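Local coordinates for putative acyl-[acyl-carrier-protein]--UDP-N-acetylglucosamine O-acyltransferase (Bacteroides fragilis, PDB 4R36) that probably transfers an acyl chain from acyl carrier protein to UDP-N-acetylglucosamine, working as a trimer of left-handed parallel beta-helices, at residues 37-42 / 55-60; 62-67 / 74-79; 157-162 / 175-180. All coordinates share one frame; numbering follows the deposited sequence.

Overall arrangement
All three contacts lie in one left-handed parallel beta-helix. Contact 1 (37-42 / 55-60) and contact 3 (157-162 / 175-180) each join successive coils, but on different sides of the prism and near opposite ends of the coil stack, their centres about 30 Å apart. Contact 2 (62-67 / 74-79) instead crosses the interior between two different sides. Its centre is about 9 Å from that of contact 1, and strand 57-58 pairs directly with strand 75-76, K57 O lying 2.8 Å from I76 N. G79 of contact 2 lies close to a bound calcium ion, whereas contact 3, with its centre about 23 Å from that of contact 2, borders H138 and Q174 of the UDP-N-acetylglucosamine site.

Contact 1: 37-42 / 55-60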
loop_
_atom_site.group_PDB
_atom_site.type_symbol
_atom_site.label_atom_id
_atom_site.label_comp_id
_atom_site.label_asym_id
_atom_site.label_seq_id
_atom_site.Cartn_x
_atom_site.Cartn_y
_atom_site.Cartn_z
ATOM N N ASN A 37 21.988 -21.023 15.988
ATOM C CA ASN A 37 22.361 -19.655 15.728
ATOM C C ASN A 37 21.156 -18.845 15.175
ATOM O O ASN A 37 21.287 -18.168 14.148
ATOM C CB ASN A 37 23.486 -19.672 14.725
ATOM C CG ASN A 37 24.143 -18.337 14.541
ATOM O OD1 ASN A 37 24.347 -17.573 15.494
ATOM N ND2 ASN A 37 24.481 -18.028 13.272
ATOM N N VAL A 38 20.052 -18.922 15.871
ATOM C CA VAL A 38 18.842 -18.144 15.566
ATOM C C VAL A 38 18.704 -17.041 16.574
ATOM O O VAL A 38 18.667 -17.271 17.793
ATOM C CB VAL A 38 17.577 -19.033 15.545
ATOM C CG1 VAL A 38 16.286 -18.213 15.392
ATOM C CG2 VAL A 38 17.670 -20.054 14.418
ATOM N N GLU A 39 18.673 -15.808 16.083
ATOM C CA GLU A 39 18.439 -14.647 16.903
ATOM C C GLU A 39 16.939 -14.238 16.851
ATOM O O GLU A 39 16.390 -14.052 15.754
ATOM C CB GLU A 39 19.320 -13.542 16.415
ATOM C CG GLU A 39 19.167 -12.266 17.146
ATOM C CD GLU A 39 20.025 -11.160 16.535
ATOM O OE1 GLU A 39 21.113 -11.448 15.984
ATOM O OE2 GLU A 39 19.582 -10.024 16.596
ATOM N N ILE A 40 16.310 -14.123 18.022
ATOM C CA ILE A 40 14.930 -13.782 18.178
ATOM C C ILE A 40 14.840 -12.622 19.137
ATOM O O ILE A 40 15.267 -12.693 20.287
ATOM C CB ILE A 40 14.084 -14.963 18.580
ATOM C CG1 ILE A 40 14.259 -16.075 17.559
ATOM C CG2 ILE A 40 12.645 -14.564 18.757
ATOM C CD1 ILE A 40 13.592 -17.370 17.865
ATOM N N ALA A 41 14.285 -11.520 18.656
ATOM C CA ALA A 41 14.113 -10.329 19.385
ATOM C C ALA A 41 12.875 -10.340 20.306
ATOM O O ALA A 41 12.047 -11.186 20.201
ATOM C CB ALA A 41 14.034 -9.126 18.397
ATOM N N PRO A 42 12.759 -9.327 21.210
ATOM C CA PRO A 42 11.565 -9.153 22.052
ATOM C C PRO A 42 10.305 -9.017 21.205
ATOM O O PRO A 42 10.344 -8.462 20.086
ATOM C CB PRO A 42 11.830 -7.844 22.787
ATOM C CG PRO A 42 13.330 -7.753 22.813
ATOM C CD PRO A 42 13.805 -8.341 21.532
ATOM N N ASN A 55 20.611 -20.104 11.489
ATOM C CA ASN A 55 21.205 -18.784 11.074
ATOM C C ASN A 55 20.111 -17.761 10.646
ATOM O O ASN A 55 20.276 -17.048 9.697
ATOM C CB ASN A 55 22.236 -18.918 9.961
ATOM C CG ASN A 55 23.342 -19.923 10.287
ATOM O OD1 ASN A 55 23.864 -19.923 11.372
ATOM N ND2 ASN A 55 23.691 -20.734 9.352
ATOM N N ASN A 56 19.018 -17.695 11.374
ATOM C CA ASN A 56 17.926 -16.774 11.061
ATOM C C ASN A 56 17.959 -15.651 12.040
ATOM O O ASN A 56 18.339 -15.829 13.183
ATOM C CB ASN A 56 16.570 -17.459 11.073
ATOM C CG ASN A 56 16.394 -18.384 9.868
ATOM O OD1 ASN A 56 16.329 -17.930 8.693
ATOM N ND2 ASN A 56 16.321 -19.684 10.134
ATOM N N LYS A 57 17.548 -14.478 11.589
ATOM C CA LYS A 57 17.367 -13.347 12.447
ATOM C C LYS A 57 15.925 -12.876 12.359
ATOM O O LYS A 57 15.479 -12.517 11.271
ATOM C CB LYS A 57 18.330 -12.239 11.987
ATOM C CG LYS A 57 18.150 -10.944 12.776
ATOM C CD LYS A 57 19.283 -9.987 12.563
ATOM C CE LYS A 57 19.152 -8.879 13.581
ATOM N NZ LYS A 57 19.778 -7.605 13.139
ATOM N N ILE A 58 15.229 -12.887 13.472
ATOM C CA ILE A 58 13.834 -12.539 13.530
ATOM C C ILE A 58 13.762 -11.347 14.432
ATOM O O ILE A 58 13.981 -11.446 15.644
ATOM C CB ILE A 58 12.992 -13.686 14.062
ATOM C CG1 ILE A 58 13.310 -14.928 13.255
ATOM C CG2 ILE A 58 11.531 -13.322 14.069
ATOM C CD1 ILE A 58 12.439 -16.119 13.571
ATOM N N MET A 59 13.400 -10.200 13.851
ATOM C CA MET A 59 13.385 -8.981 14.551
ATOM C C MET A 59 12.118 -8.734 15.331
ATOM O O MET A 59 11.147 -9.437 15.216
ATOM C CB MET A 59 13.692 -7.779 13.588
ATOM C CG MET A 59 14.998 -8.023 12.874
ATOM S SD MET A 59 15.478 -6.821 11.634
ATOM C CE MET A 59 15.709 -5.386 12.659
ATOM N N ALA A 60 12.147 -7.683 16.114
ATOM C CA ALA A 60 11.080 -7.387 17.076
ATOM C C ALA A 60 9.721 -7.267 16.489
ATOM O O ALA A 60 9.527 -6.687 15.413
ATOM C CB ALA A 60 11.410 -6.146 17.867
HETATM O O HOH W 1 16.673 -10.224 16.014
#
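E39 runs alongside K57 on the outer surface of two parallel strands, both side chains pointing the same way. From the CB of E39, 4.1 Å from N56 O, the chain leaves extended, with CG anti to the backbone N (chi1 179°), and this carries the carboxylate out beside the lysine. There both carboxylate oxygens face the CE of K57, OE2 the nearer at 3.3 Å. The ammonium lies farther on: E39 OE2 and K57 NZ are 4.2 Å apart, beyond a salt bridge, so any attraction is probably weaker and longer-range. A water donates to OE2 and, weakly, to the carbonyl O of I58.

Under this pair the backbones are zipped together: E39 N bonds to N56 O, I58 N to E39 O at 2.8 Å, and A41 N to I58 O. At the start of both segments, a feature of stacked coils, N37 ND2 gives a nearly straight bond (173°) to N55 OD1 at 2.8 Å; OD1 lies in N37's amide plane, while the two amides are turned steeply against each other (73°). On the inner face I40 CG1 approaches I58 CD1, inward aliphatic residues of successive coils, as expected of the hexapeptide-repeat, left-handed parallel beta-helix.

Contact 2: 62-67 / 74-79; sequences ANILYG and NTIFPG
I76 meets both A62 and I64 across the interior of the beta-helix. It is the first residue of the second segment to reach the other one, and it sends its CB toward 62-67. Its two branches divide the work. CG2 packs on the CB of A62 at 4.2 Å, while CD1 reaches the CD1 of I64 at 4.1 Å, the two isoleucines meeting tip to tip. The delta carbon of I64 is brought there by a bend in its chain (chi2 -65°), whereas I76 keeps CD1 extended (chi2 173°). No hydrogen bond joins the segments; the contact between their side chains is purely apolar and buried.

At F77 the side chain turns away, making a cation-pi contact with R107, but the backbone O of F77 lies 3.8 Å from the CB of A62. Past P78 the chain closes on A62 at G79, where the two backbone nitrogens, A62 N and G79 N, stand 3.9 Å apart. G79 has a positive phi, which favours glycine, and it lies close to a bound calcium ion and to N109.

I70, on the third side of the same coil, and I82, one coil on, both touch I64 and I76. On the outside, P78 packs against N63 of the second subunit and L65 against M59 of the third.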
loop_
_atom_site.group_PDB
_atom_site.type_symbol
_atom_site.label_atom_id
_atom_site.label_comp_id
_atom_site.label_asym_id
_atom_site.label_seq_id
_atom_site.Cartn_x
_atom_site.Cartn_y
_atom_site.Cartn_z
ATOM N N ALA A 62 7.762 -9.396 15.123
ATOM C CA ALA A 62 7.413 -10.212 13.990
ATOM C C ALA A 62 6.557 -11.361 14.508
ATOM O O ALA A 62 6.657 -11.713 15.710
ATOM C CB ALA A 62 8.662 -10.721 13.296
ATOM N N ASN A 63 5.757 -11.959 13.614
ATOM C CA ASN A 63 4.834 -13.022 13.948
ATOM C C ASN A 63 5.041 -14.218 13.015
ATOM O O ASN A 63 4.968 -14.068 11.763
ATOM C CB ASN A 63 3.415 -12.543 13.857
ATOM C CG ASN A 63 3.181 -11.247 14.641
ATOM O OD1 ASN A 63 3.429 -10.082 14.188
ATOM N ND2 ASN A 63 2.661 -11.424 15.730
ATOM N N ILE A 64 5.362 -15.391 13.583
ATOM C CA ILE A 64 5.539 -16.613 12.841
ATOM C C ILE A 64 4.460 -17.579 13.304
ATOM O O ILE A 64 4.506 -18.150 14.456
ATOM C CB ILE A 64 6.941 -17.229 13.067
ATOM C CG1 ILE A 64 8.076 -16.207 13.011
ATOM C CG2 ILE A 64 7.210 -18.399 12.087
ATOM C CD1 ILE A 64 8.262 -15.577 11.655
ATOM N N LEU A 65 3.459 -17.771 12.443
ATOM C CA LEU A 65 2.249 -18.469 12.839
ATOM C C LEU A 65 2.172 -19.943 12.389
ATOM O O LEU A 65 2.977 -20.438 11.563
ATOM C CB LEU A 65 1.034 -17.690 12.309
ATOM C CG LEU A 65 0.935 -16.189 12.620
ATOM C CD1 LEU A 65 -0.365 -15.658 11.994
ATOM C CD2 LEU A 65 0.948 -15.962 14.120
ATOM N N TYR A 66 1.219 -20.632 12.994
ATOM C CA TYR A 66 0.914 -22.018 12.730
ATOM C C TYR A 66 1.014 -22.331 11.235
ATOM O O TYR A 66 0.297 -21.728 10.396
ATOM C CB TYR A 66 -0.532 -22.237 13.214
ATOM C CG TYR A 66 -1.035 -23.629 13.075
ATOM C CD1 TYR A 66 -1.628 -24.062 11.905
ATOM C CD2 TYR A 66 -0.956 -24.544 14.160
ATOM C CE1 TYR A 66 -2.137 -25.345 11.793
ATOM C CE2 TYR A 66 -1.454 -25.846 14.033
ATOM C CZ TYR A 66 -2.025 -26.247 12.870
ATOM O OH TYR A 66 -2.520 -27.516 12.733
ATOM N N GLY A 67 1.922 -23.247 10.907
ATOM C CA GLY A 67 2.088 -23.695 9.553
ATOM C C GLY A 67 3.297 -23.107 8.851
ATOM O O GLY A 67 3.525 -23.403 7.689
ATOM N N ASN A 74 17.799 -16.456 6.796
ATOM C CA ASN A 74 16.859 -15.373 6.487
ATOM C C ASN A 74 16.919 -14.262 7.512
ATOM O O ASN A 74 17.338 -14.471 8.672
ATOM C CB ASN A 74 15.473 -15.947 6.531
ATOM C CG ASN A 74 15.273 -17.042 5.510
ATOM O OD1 ASN A 74 15.141 -16.781 4.286
ATOM N ND2 ASN A 74 15.279 -18.289 5.977
ATOM N N THR A 75 16.470 -13.063 7.128
ATOM C CA THR A 75 16.165 -12.017 8.118
ATOM C C THR A 75 14.734 -11.578 7.970
ATOM O O THR A 75 14.285 -11.285 6.830
ATOM C CB THR A 75 17.070 -10.775 7.908
ATOM O OG1 THR A 75 18.450 -11.167 7.811
ATOM C CG2 THR A 75 16.939 -9.766 8.982
ATOM N N ILE A 76 14.019 -11.590 9.078
ATOM C CA ILE A 76 12.580 -11.279 9.108
ATOM C C ILE A 76 12.480 -10.040 9.942
ATOM O O ILE A 76 12.806 -10.016 11.158
ATOM C CB ILE A 76 11.773 -12.503 9.602
ATOM C CG1 ILE A 76 11.991 -13.646 8.591
ATOM C CG2 ILE A 76 10.313 -12.185 9.772
ATOM C CD1 ILE A 76 11.380 -14.918 9.077
ATOM N N PHE A 77 11.997 -8.956 9.300
ATOM C CA PHE A 77 11.976 -7.668 9.892
ATOM C C PHE A 77 10.788 -7.432 10.754
ATOM O O PHE A 77 9.780 -8.156 10.680
ATOM C CB PHE A 77 12.100 -6.589 8.773
ATOM C CG PHE A 77 13.480 -6.449 8.249
ATOM C CD1 PHE A 77 14.078 -7.474 7.484
ATOM C CD2 PHE A 77 14.212 -5.316 8.498
ATOM C CE1 PHE A 77 15.357 -7.333 7.004
ATOM C CE2 PHE A 77 15.495 -5.179 7.973
ATOM C CZ PHE A 77 16.060 -6.191 7.240
ATOM N N PRO A 78 10.816 -6.341 11.542
ATOM C CA PRO A 78 9.670 -6.072 12.448
ATOM C C PRO A 78 8.305 -5.997 11.807
ATOM O O PRO A 78 8.160 -5.347 10.731
ATOM C CB PRO A 78 10.003 -4.710 13.070
ATOM C CG PRO A 78 11.496 -4.715 13.028
ATOM C CD PRO A 78 11.831 -5.302 11.669
ATOM N N GLY A 79 7.315 -6.636 12.426
ATOM C CA GLY A 79 5.929 -6.523 11.958
ATOM C C GLY A 79 5.583 -7.458 10.791
ATOM O O GLY A 79 4.423 -7.561 10.473
#

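Contact 3: 157-162 / 175-180; sequences EIIIDD and FCRVGG
R177 grips D161 side-on, two nitrogens to two oxygens. NE donates to OD1 at 2.9 Å, close to the guanidinium plane and onto the syn lone pair; NH2 reaches OD2 at 2.8 Å, also on the syn side but 24° out of the carboxylate plane. The fit is therefore twisted, with the two flat groups 52° apart. The arginine is extended from CG to NE, its CG anti to the backbone N, and this carries NE from strand 177-178 along to D161. On the way its CG passes the CB of I159 at 4.0 Å.

Behind the salt bridge the parallel backbones fix the spacing, in a coil-on-coil pairing of the left-handed parallel beta-helix. I159 N bonds to C176 O, V178 N to I159 O, and D161 N to V178 O at 2.8 Å. Inward of this ladder the CD1 of I160 packs on the CG2 of V178 at 3.9 Å. At the start of the segments E157 lies alongside F175, its OE2 3.3 Å from the ring's CE1, with carboxylate and ring planes 69° apart. E157 is next to H138 and F175 next to Q174, two residues that bind UDP-N-acetylglucosamine.

The inner side chains I158, I160 and V178 meet M172 of strand 171-172, and V178 also meets F190 of strand 189-190. Outside, helix 257-267 lies over the salt bridge, bringing F265 to it along with Y261, whose OH bonds to both D161 OD2 and the backbone N of G180.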
loop_
_atom_site.group_PDB
_atom_site.type_symbol
_atom_site.label_atom_id
_atom_site.label_comp_id
_atom_site.label_asym_id
_atom_site.label_seq_id
_atom_site.Cartn_x
_atom_site.Cartn_y
_atom_site.Cartn_z
ATOM N N GLU A 157 -2.386 -18.096 -5.854
ATOM C CA GLU A 157 -1.906 -19.066 -6.822
ATOM C C GLU A 157 -1.129 -18.455 -7.995
ATOM O O GLU A 157 -1.093 -19.021 -9.083
ATOM C CB GLU A 157 -3.089 -19.938 -7.377
ATOM C CG GLU A 157 -3.809 -20.745 -6.308
ATOM C CD GLU A 157 -5.030 -21.526 -6.747
ATOM O OE1 GLU A 157 -4.842 -22.574 -7.404
ATOM O OE2 GLU A 157 -6.167 -21.110 -6.372
ATOM N N ILE A 158 -0.451 -17.354 -7.767
ATOM C CA ILE A 158 0.449 -16.807 -8.753
ATOM C C ILE A 158 1.775 -17.556 -8.752
ATOM O O ILE A 158 2.069 -18.377 -7.860
ATOM C CB ILE A 158 0.711 -15.296 -8.535
ATOM C CG1 ILE A 158 1.383 -14.993 -7.198
ATOM C CG2 ILE A 158 -0.595 -14.531 -8.689
ATOM C CD1 ILE A 158 2.907 -15.088 -7.104
ATOM N N ILE A 159 2.539 -17.341 -9.814
ATOM C CA ILE A 159 3.841 -17.882 -9.958
ATOM C C ILE A 159 4.816 -16.808 -10.416
ATOM O O ILE A 159 4.592 -16.114 -11.414
ATOM C CB ILE A 159 3.889 -19.060 -10.944
ATOM C CG1 ILE A 159 2.992 -20.207 -10.440
ATOM C CG2 ILE A 159 5.357 -19.538 -11.204
ATOM C CD1 ILE A 159 2.863 -21.298 -11.524
ATOM N N ILE A 160 5.939 -16.695 -9.715
ATOM C CA ILE A 160 7.006 -15.792 -10.125
ATOM C C ILE A 160 8.250 -16.677 -10.344
ATOM O O ILE A 160 8.690 -17.399 -9.439
ATOM C CB ILE A 160 7.368 -14.703 -9.104
ATOM C CG1 ILE A 160 6.209 -13.941 -8.483
ATOM C CG2 ILE A 160 8.523 -13.792 -9.595
ATOM C CD1 ILE A 160 5.395 -13.123 -9.339
ATOM N N ASP A 161 8.777 -16.599 -11.556
ATOM C CA ASP A 161 9.984 -17.356 -11.946
ATOM C C ASP A 161 11.241 -16.666 -11.382
ATOM O O ASP A 161 11.194 -15.533 -10.930
ATOM C CB ASP A 161 10.108 -17.494 -13.463
ATOM C CG ASP A 161 9.033 -18.353 -14.101
ATOM O OD1 ASP A 161 8.018 -18.770 -13.469
ATOM O OD2 ASP A 161 9.128 -18.579 -15.353
ATOM N N ASP A 162 12.381 -17.316 -11.484
ATOM C CA ASP A 162 13.588 -16.750 -10.916
ATOM C C ASP A 162 14.030 -15.425 -11.500
ATOM O O ASP A 162 13.904 -15.143 -12.710
ATOM C CB ASP A 162 14.716 -17.754 -11.081
ATOM C CG ASP A 162 14.488 -19.036 -10.260
ATOM O OD1 ASP A 162 13.492 -19.161 -9.453
ATOM O OD2 ASP A 162 15.260 -20.010 -10.514
ATOM N N PHE A 175 -3.644 -16.312 -10.285
ATOM C CA PHE A 175 -3.303 -17.296 -11.297
ATOM C C PHE A 175 -2.328 -16.770 -12.384
ATOM O O PHE A 175 -2.118 -17.454 -13.406
ATOM C CB PHE A 175 -4.552 -17.894 -12.026
ATOM C CG PHE A 175 -5.622 -18.420 -11.121
ATOM C CD1 PHE A 175 -5.403 -19.572 -10.375
ATOM C CD2 PHE A 175 -6.843 -17.783 -11.025
ATOM C CE1 PHE A 175 -6.399 -20.093 -9.522
ATOM C CE2 PHE A 175 -7.840 -18.271 -10.143
ATOM C CZ PHE A 175 -7.618 -19.436 -9.408
ATOM N N CYS A 176 -1.830 -15.560 -12.259
ATOM C CA CYS A 176 -0.854 -15.071 -13.255
ATOM C C CYS A 176 0.546 -15.581 -13.008
ATOM O O CYS A 176 0.897 -16.014 -11.895
ATOM C CB CYS A 176 -0.855 -13.544 -13.292
ATOM S SG CYS A 176 -2.442 -13.008 -14.032
ATOM N N ARG A 177 1.369 -15.516 -14.046
ATOM C CA ARG A 177 2.739 -15.924 -13.975
ATOM C C ARG A 177 3.644 -14.861 -14.585
ATOM O O ARG A 177 3.315 -14.253 -15.622
ATOM C CB ARG A 177 2.932 -17.265 -14.750
ATOM C CG ARG A 177 4.352 -17.728 -14.655
ATOM C CD ARG A 177 4.500 -19.147 -15.188
ATOM N NE ARG A 177 5.872 -19.599 -15.244
ATOM C CZ ARG A 177 6.297 -20.606 -15.978
ATOM N NH1 ARG A 177 5.417 -21.359 -16.708
ATOM N NH2 ARG A 177 7.609 -20.863 -15.977
ATOM N N VAL A 178 4.766 -14.601 -13.899
ATOM C CA VAL A 178 5.819 -13.696 -14.327
ATOM C C VAL A 178 7.099 -14.490 -14.620
ATOM O O VAL A 178 7.637 -15.231 -13.768
ATOM C CB VAL A 178 6.124 -12.631 -13.232
ATOM C CG1 VAL A 178 7.293 -11.740 -13.587
ATOM C CG2 VAL A 178 4.874 -11.800 -12.943
ATOM N N GLY A 179 7.635 -14.292 -15.819
ATOM C CA GLY A 179 8.842 -14.986 -16.284
ATOM C C GLY A 179 10.074 -14.383 -15.706
ATOM O O GLY A 179 10.069 -13.277 -15.112
ATOM N N GLY A 180 11.165 -15.152 -15.803
ATOM C CA GLY A 180 12.430 -14.657 -15.316
ATOM C C GLY A 180 12.921 -13.408 -15.953
ATOM O O GLY A 180 12.639 -13.166 -17.138
#